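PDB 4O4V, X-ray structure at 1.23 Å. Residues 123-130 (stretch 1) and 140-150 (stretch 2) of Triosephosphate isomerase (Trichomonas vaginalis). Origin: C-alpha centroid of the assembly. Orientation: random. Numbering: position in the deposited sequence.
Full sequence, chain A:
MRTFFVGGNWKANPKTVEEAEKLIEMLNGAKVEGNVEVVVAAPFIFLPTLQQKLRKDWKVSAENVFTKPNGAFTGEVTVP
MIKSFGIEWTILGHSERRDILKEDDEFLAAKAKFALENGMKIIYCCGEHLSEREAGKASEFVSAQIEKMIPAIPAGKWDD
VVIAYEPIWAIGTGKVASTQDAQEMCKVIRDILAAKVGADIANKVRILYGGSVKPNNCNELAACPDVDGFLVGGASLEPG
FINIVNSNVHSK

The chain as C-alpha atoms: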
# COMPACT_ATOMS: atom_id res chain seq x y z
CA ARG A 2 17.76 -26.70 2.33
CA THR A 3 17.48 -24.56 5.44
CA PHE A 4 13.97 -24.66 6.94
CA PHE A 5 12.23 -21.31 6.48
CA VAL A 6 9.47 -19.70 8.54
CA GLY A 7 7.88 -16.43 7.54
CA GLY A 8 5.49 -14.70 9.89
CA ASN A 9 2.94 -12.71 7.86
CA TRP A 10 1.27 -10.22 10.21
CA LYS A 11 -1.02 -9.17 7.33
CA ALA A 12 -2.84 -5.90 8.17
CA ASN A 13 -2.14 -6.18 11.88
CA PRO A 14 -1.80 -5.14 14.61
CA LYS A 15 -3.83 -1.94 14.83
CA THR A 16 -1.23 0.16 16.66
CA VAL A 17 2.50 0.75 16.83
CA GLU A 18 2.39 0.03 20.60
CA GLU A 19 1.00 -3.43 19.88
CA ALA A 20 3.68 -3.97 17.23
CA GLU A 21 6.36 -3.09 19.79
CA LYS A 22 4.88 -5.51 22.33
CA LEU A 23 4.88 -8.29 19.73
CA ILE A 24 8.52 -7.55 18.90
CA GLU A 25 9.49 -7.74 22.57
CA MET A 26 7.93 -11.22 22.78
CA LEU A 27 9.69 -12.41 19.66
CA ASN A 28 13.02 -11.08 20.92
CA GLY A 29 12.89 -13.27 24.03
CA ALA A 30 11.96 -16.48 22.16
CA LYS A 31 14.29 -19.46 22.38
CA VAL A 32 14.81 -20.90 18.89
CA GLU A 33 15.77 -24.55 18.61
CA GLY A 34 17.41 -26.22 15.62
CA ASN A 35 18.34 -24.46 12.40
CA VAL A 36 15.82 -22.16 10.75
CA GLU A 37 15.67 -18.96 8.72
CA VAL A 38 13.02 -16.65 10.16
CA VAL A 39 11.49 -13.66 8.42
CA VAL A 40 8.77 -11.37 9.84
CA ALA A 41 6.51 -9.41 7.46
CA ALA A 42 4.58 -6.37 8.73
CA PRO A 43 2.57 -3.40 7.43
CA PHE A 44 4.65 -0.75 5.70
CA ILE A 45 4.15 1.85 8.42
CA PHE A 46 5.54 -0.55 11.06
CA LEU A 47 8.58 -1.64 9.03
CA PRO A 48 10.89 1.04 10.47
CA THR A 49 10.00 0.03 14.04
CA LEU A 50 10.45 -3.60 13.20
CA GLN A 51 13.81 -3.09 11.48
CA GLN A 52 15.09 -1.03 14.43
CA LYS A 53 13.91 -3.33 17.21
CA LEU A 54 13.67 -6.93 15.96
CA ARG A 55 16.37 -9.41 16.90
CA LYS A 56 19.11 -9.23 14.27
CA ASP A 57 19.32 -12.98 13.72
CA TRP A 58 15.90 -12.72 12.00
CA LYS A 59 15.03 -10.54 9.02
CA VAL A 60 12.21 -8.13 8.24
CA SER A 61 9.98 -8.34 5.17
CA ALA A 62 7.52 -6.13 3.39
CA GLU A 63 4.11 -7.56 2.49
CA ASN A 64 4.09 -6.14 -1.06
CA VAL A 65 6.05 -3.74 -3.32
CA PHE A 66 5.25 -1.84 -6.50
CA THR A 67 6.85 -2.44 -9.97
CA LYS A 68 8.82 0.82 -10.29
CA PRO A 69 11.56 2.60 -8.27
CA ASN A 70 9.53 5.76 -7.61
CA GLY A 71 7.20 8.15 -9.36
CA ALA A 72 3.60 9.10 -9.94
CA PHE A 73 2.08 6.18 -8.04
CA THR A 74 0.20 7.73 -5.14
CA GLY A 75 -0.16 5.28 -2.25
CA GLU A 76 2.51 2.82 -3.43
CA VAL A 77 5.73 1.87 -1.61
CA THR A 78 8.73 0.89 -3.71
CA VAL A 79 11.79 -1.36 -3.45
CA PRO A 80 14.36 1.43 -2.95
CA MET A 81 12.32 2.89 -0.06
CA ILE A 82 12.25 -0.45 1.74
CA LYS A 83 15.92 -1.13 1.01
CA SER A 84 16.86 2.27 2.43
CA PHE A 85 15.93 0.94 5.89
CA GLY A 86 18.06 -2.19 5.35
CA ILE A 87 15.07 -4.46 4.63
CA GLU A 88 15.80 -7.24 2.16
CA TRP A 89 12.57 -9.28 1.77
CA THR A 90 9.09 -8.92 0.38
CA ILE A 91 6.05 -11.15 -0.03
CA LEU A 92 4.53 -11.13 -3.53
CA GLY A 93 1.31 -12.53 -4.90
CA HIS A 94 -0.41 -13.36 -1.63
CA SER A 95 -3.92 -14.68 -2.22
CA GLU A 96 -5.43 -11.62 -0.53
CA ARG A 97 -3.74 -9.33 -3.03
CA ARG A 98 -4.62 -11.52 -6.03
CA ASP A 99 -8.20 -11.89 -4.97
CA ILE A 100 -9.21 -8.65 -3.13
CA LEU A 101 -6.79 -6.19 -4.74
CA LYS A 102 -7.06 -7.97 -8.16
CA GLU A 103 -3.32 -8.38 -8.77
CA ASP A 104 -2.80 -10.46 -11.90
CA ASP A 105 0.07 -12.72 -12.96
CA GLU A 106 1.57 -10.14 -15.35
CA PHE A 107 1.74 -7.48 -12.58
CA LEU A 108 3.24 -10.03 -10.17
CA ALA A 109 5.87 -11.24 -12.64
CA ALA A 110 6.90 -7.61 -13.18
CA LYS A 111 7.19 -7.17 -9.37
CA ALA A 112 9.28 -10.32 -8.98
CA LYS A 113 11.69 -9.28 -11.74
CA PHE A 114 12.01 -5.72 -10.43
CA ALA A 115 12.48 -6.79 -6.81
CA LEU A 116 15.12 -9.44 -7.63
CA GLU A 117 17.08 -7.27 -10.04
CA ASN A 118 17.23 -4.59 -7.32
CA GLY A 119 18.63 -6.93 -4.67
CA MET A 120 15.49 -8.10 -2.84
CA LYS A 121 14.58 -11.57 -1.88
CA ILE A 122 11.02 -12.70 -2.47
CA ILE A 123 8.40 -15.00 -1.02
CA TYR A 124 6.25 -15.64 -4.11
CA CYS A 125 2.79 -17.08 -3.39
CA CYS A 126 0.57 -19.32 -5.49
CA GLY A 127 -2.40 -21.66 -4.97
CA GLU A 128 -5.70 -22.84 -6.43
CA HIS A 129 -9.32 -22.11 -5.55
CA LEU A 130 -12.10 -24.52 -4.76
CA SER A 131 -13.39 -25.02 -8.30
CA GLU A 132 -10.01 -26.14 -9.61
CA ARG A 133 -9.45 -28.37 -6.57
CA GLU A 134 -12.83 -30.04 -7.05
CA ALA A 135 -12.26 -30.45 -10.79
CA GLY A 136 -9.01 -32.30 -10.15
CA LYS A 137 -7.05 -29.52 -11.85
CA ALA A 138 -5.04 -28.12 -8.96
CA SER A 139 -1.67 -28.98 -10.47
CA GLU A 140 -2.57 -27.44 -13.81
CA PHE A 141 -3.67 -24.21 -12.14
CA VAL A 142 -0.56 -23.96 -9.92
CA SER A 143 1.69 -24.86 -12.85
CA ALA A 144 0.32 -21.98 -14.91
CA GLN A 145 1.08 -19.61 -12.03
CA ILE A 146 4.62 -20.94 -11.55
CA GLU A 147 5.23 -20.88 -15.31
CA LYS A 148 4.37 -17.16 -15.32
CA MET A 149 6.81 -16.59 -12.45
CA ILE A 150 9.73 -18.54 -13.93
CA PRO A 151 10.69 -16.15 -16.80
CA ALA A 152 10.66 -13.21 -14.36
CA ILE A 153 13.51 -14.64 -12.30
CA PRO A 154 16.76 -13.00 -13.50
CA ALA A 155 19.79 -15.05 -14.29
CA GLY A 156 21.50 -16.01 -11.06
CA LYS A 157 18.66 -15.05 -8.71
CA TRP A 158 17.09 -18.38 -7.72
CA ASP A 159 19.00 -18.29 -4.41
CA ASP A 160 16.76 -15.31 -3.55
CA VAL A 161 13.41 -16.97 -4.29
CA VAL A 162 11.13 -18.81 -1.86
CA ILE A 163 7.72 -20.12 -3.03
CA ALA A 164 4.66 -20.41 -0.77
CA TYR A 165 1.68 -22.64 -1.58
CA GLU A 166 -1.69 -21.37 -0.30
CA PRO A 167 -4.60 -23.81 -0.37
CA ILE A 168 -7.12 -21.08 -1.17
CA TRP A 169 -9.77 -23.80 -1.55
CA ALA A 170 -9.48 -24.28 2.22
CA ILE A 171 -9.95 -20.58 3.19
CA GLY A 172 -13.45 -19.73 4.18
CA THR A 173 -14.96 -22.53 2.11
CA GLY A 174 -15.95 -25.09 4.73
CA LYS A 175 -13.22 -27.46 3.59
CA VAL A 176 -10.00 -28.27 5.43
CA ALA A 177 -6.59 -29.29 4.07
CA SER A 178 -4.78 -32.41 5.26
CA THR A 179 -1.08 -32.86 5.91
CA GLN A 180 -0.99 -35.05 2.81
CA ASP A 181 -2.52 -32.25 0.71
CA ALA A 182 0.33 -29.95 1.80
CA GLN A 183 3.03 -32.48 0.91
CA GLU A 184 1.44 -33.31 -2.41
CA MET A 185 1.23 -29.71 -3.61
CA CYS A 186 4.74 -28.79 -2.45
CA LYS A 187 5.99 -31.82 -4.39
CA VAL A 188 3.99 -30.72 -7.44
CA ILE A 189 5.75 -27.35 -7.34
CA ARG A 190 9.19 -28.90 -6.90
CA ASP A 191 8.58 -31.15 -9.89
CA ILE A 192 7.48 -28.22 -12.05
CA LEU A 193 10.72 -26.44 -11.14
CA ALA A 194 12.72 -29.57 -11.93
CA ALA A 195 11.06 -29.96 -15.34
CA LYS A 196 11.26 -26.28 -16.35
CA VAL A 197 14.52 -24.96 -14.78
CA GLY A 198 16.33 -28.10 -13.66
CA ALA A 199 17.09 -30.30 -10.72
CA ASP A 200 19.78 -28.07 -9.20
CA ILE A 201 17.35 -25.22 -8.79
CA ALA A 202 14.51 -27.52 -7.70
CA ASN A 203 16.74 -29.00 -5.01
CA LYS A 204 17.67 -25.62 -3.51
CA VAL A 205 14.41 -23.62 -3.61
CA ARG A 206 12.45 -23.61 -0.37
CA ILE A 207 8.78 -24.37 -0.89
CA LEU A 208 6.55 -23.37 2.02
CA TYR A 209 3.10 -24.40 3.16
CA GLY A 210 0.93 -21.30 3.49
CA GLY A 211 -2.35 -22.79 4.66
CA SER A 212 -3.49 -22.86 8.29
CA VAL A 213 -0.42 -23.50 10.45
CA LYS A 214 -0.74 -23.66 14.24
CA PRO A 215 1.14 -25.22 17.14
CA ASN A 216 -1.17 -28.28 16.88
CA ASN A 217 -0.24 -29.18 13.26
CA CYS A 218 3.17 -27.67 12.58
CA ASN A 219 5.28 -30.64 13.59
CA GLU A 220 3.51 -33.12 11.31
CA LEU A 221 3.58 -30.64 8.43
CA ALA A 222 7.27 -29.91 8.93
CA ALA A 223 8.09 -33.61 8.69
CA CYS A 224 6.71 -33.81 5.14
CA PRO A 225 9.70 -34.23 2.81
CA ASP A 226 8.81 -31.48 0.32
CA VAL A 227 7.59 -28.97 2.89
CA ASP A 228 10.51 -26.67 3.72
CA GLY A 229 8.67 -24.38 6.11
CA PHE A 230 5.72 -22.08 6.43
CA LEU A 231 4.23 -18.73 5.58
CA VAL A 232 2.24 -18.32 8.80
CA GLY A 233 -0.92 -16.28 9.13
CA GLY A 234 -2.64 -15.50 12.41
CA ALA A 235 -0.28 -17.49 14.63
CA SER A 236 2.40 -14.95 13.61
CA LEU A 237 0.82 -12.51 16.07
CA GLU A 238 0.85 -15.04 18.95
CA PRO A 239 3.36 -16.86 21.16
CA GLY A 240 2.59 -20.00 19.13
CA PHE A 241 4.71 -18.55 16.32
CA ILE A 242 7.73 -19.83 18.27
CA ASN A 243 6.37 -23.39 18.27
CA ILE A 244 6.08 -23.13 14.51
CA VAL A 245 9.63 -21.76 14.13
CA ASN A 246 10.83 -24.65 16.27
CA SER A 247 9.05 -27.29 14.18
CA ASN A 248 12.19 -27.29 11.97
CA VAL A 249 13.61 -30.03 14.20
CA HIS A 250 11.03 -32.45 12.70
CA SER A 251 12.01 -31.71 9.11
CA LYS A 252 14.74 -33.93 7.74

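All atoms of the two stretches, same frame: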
# COMPACT_ATOMS: atom_id res chain seq x y z
N ILE A 123 9.24 -13.87 -1.36
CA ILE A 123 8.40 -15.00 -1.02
C ILE A 123 7.22 -14.91 -1.97
O ILE A 123 6.32 -14.06 -1.80
CB ILE A 123 7.93 -14.99 0.43
CG1 ILE A 123 9.10 -14.97 1.41
CG2 ILE A 123 7.00 -16.17 0.71
CD1 ILE A 123 8.71 -14.55 2.81
N TYR A 124 7.23 -15.73 -3.01
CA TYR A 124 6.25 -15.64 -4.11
C TYR A 124 5.14 -16.67 -3.86
O TYR A 124 5.43 -17.87 -3.74
CB TYR A 124 6.93 -15.90 -5.45
CG TYR A 124 6.09 -15.51 -6.64
CD1 TYR A 124 5.19 -16.38 -7.20
CD2 TYR A 124 6.21 -14.24 -7.20
CE1 TYR A 124 4.43 -16.01 -8.33
CE2 TYR A 124 5.48 -13.88 -8.31
CZ TYR A 124 4.59 -14.76 -8.86
OH TYR A 124 3.91 -14.34 -9.99
N CYS A 125 3.90 -16.23 -3.76
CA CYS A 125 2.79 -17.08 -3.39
C CYS A 125 1.96 -17.52 -4.57
O CYS A 125 1.78 -16.77 -5.52
CB CYS A 125 1.88 -16.30 -2.41
SG CYS A 125 2.67 -15.71 -0.91
N CYS A 126 1.45 -18.75 -4.48
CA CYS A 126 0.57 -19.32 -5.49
C CYS A 126 -0.44 -20.22 -4.79
O CYS A 126 -0.37 -20.40 -3.55
CB CYS A 126 1.42 -20.16 -6.44
SG CYS A 126 2.18 -21.65 -5.72
N GLY A 127 -1.43 -20.72 -5.53
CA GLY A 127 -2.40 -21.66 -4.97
C GLY A 127 -3.73 -21.58 -5.68
O GLY A 127 -4.12 -20.53 -6.18
N GLU A 128 -4.43 -22.73 -5.72
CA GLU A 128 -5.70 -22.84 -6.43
C GLU A 128 -6.92 -22.67 -5.53
O GLU A 128 -6.88 -22.89 -4.32
CB GLU A 128 -5.78 -24.17 -7.18
CG GLU A 128 -6.32 -25.35 -6.41
CD GLU A 128 -5.40 -25.98 -5.39
OE1 GLU A 128 -4.31 -25.41 -5.08
OE2 GLU A 128 -5.76 -27.06 -4.88
N HIS A 129 -8.01 -22.30 -6.18
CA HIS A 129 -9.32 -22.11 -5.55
C HIS A 129 -10.13 -23.39 -5.59
O HIS A 129 -9.76 -24.40 -6.20
CB HIS A 129 -10.08 -21.01 -6.27
CG HIS A 129 -9.41 -19.68 -6.20
ND1 HIS A 129 -8.31 -19.34 -6.95
CD2 HIS A 129 -9.67 -18.61 -5.42
CE1 HIS A 129 -7.92 -18.11 -6.63
NE2 HIS A 129 -8.74 -17.65 -5.71
N LEU A 130 -11.28 -23.35 -4.93
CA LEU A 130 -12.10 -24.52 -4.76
C LEU A 130 -12.54 -25.17 -6.05
O LEU A 130 -12.51 -26.41 -6.14
CB LEU A 130 -13.31 -24.19 -3.88
CG LEU A 130 -14.23 -25.36 -3.55
CD1 LEU A 130 -13.49 -26.39 -2.82
CD2 LEU A 130 -15.42 -24.85 -2.72
N GLU A 140 -2.55 -28.26 -12.62
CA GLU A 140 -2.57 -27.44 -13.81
C GLU A 140 -2.66 -25.95 -13.46
O GLU A 140 -1.99 -25.12 -14.08
CB GLU A 140 -3.75 -27.82 -14.73
CG GLU A 140 -3.59 -29.15 -15.45
CD GLU A 140 -3.95 -30.37 -14.63
OE1 GLU A 140 -4.32 -30.27 -13.44
OE2 GLU A 140 -3.88 -31.48 -15.21
N PHE A 141 -3.50 -25.60 -12.49
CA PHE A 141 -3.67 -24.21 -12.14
C PHE A 141 -2.36 -23.66 -11.53
O PHE A 141 -1.91 -22.57 -11.88
CB PHE A 141 -4.81 -24.02 -11.15
CG PHE A 141 -5.09 -22.60 -10.82
CD1 PHE A 141 -5.94 -21.85 -11.63
CD2 PHE A 141 -4.47 -21.96 -9.75
CE1 PHE A 141 -6.17 -20.52 -11.36
CE2 PHE A 141 -4.71 -20.64 -9.47
CZ PHE A 141 -5.57 -19.90 -10.28
N VAL A 142 -1.79 -24.39 -10.58
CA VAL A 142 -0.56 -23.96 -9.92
C VAL A 142 0.60 -23.93 -10.92
O VAL A 142 1.41 -22.99 -10.93
CB VAL A 142 -0.28 -24.82 -8.70
CG1 VAL A 142 1.12 -24.58 -8.17
CG2 VAL A 142 -1.33 -24.58 -7.63
N SER A 143 0.65 -24.89 -11.83
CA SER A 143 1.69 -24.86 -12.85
C SER A 143 1.61 -23.60 -13.71
O SER A 143 2.64 -23.00 -14.01
CB SER A 143 1.65 -26.10 -13.74
OG SER A 143 2.81 -26.17 -14.58
N ALA A 144 0.43 -23.19 -14.12
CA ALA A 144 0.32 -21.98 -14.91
C ALA A 144 0.86 -20.79 -14.14
O ALA A 144 1.52 -19.92 -14.72
CB ALA A 144 -1.14 -21.74 -15.33
N GLN A 145 0.58 -20.71 -12.84
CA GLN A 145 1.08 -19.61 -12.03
C GLN A 145 2.61 -19.64 -11.94
O GLN A 145 3.27 -18.59 -12.06
CB GLN A 145 0.49 -19.67 -10.62
CG GLN A 145 -1.01 -19.42 -10.57
CD GLN A 145 -1.51 -19.36 -9.15
OE1 GLN A 145 -1.24 -20.26 -8.35
NE2 GLN A 145 -2.20 -18.28 -8.81
N ILE A 146 3.16 -20.81 -11.67
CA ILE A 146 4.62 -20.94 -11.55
C ILE A 146 5.30 -20.70 -12.90
O ILE A 146 6.36 -20.08 -12.96
CB ILE A 146 5.00 -22.30 -10.96
CG1 ILE A 146 4.45 -22.45 -9.53
CG2 ILE A 146 6.55 -22.52 -11.01
CD1 ILE A 146 5.06 -21.55 -8.50
N GLU A 147 4.68 -21.13 -13.99
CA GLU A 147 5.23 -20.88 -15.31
C GLU A 147 5.21 -19.40 -15.70
O GLU A 147 6.03 -18.99 -16.52
CB GLU A 147 4.51 -21.74 -16.36
CG GLU A 147 4.78 -23.24 -16.22
CD GLU A 147 4.02 -24.08 -17.22
OE1 GLU A 147 4.41 -24.09 -18.41
OE2 GLU A 147 3.05 -24.76 -16.84
N LYS A 148 4.30 -18.61 -15.14
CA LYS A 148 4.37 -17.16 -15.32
C LYS A 148 5.47 -16.52 -14.48
O LYS A 148 6.08 -15.53 -14.89
CB LYS A 148 3.02 -16.51 -14.98
N MET A 149 5.75 -17.09 -13.32
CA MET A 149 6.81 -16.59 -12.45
C MET A 149 8.21 -16.88 -13.00
O MET A 149 9.11 -16.04 -12.95
CB MET A 149 6.67 -17.22 -11.05
CG MET A 149 7.62 -16.66 -9.99
SD MET A 149 8.04 -17.78 -8.60
CE MET A 149 9.07 -18.95 -9.45
N ILE A 150 8.40 -18.08 -13.54
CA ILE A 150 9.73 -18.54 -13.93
C ILE A 150 10.50 -17.54 -14.83
O ILE A 150 11.65 -17.23 -14.53
CB ILE A 150 9.68 -19.96 -14.55
CG1 ILE A 150 9.53 -20.96 -13.43
CG2 ILE A 150 10.92 -20.27 -15.41
CD1 ILE A 150 9.10 -22.36 -13.91
O HOH W 1 2.16 -16.24 -10.84
O HOH W 2 -3.19 -17.91 -6.07

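Strand 123-126 and helix 140-149 run in nearly opposite directions, their axes 148° apart and 9.2 Å from one another at closest approach. The CA atoms show that the two stretches are not evenly spaced. Tyr124 CA lies 8.4 Å from Met149 CA, whereas Gly127 CA comes within 5.8 Å of Val142 CA and Glu128 CA within 6.2 Å of Phe141 CA. The gap is therefore wider at Tyr124, and large side chains fill it; it narrows past the strand, where the chain continues as loop. In all, 451 Å² of surface is buried, both sides summed.

Strand alternation sets which residues take part. The CA-to-CB bonds of Tyr124 and Cys126 point toward the helix, while that of Cys125 points away and its side chain comes no nearer than 7.8 Å. On the helix, Phe141, Gln145 and Met149, spaced four apart, point toward the strand and loop, with Val142 and Ile146 set sideways beside them.

At the wider end of the contact, Met149 covers one face of the Tyr124 ring. Its CG sits 3.5 Å from the centroid of the Tyr124 ring and only 7° off the normal, a CH-pi contact, and its SD lies 3.9 Å from that same centroid at 30° off the normal, a sulfur-aromatic contact. The flexible thioether thus lies against the flat ring, and Tyr124 CD1 to Met149 SD is 3.5 Å. The phenol reaches across toward the helix backbone, to water 1, donating from Tyr124 OH over 2.7 Å to the water O; that water donates in turn to Gln145 O, 2.9 Å from its own O.

Cys126 is a smaller bump, and the helix receives it between two aliphatic side chains. With chi1 at 66° (p), its SG lies 4.0 Å from Val142 CG1 and likewise 4.0 Å from Ile146 CD1. Ile146 leaves its backbone sideways, but the end of its side chain comes nearer and makes this contact.

Gln145 supplies the direct hydrogen bond between the stretches. Gly127 N donates to Gln145 OE1 over 2.9 Å, with an N-H...O angle of 164°, so the backbone amide just past the strand is satisfied by a helix side chain. The other end of the Gln145 side-chain amide is also used: Gln145 NE2 donates to water 2 (2.9 Å to its O), and the water O donates to Gly127 O at 2.8 Å.

Gly127 lies where the chains come close, its CA 4.1 Å from Val142 CG2. The need for glycine comes from its own backbone: at phi/psi of 152/150 a CB would be jammed against the preceding carbonyl O, while it would point away from the helix.

Phe141 closes the narrow end. Its CE2 lies 3.3 Å from Gly127 O and its CD2 3.6 Å from Glu128 CB, while Phe141 CZ approaches the edge of the His129 ring, 4.3 Å from His129 ND1.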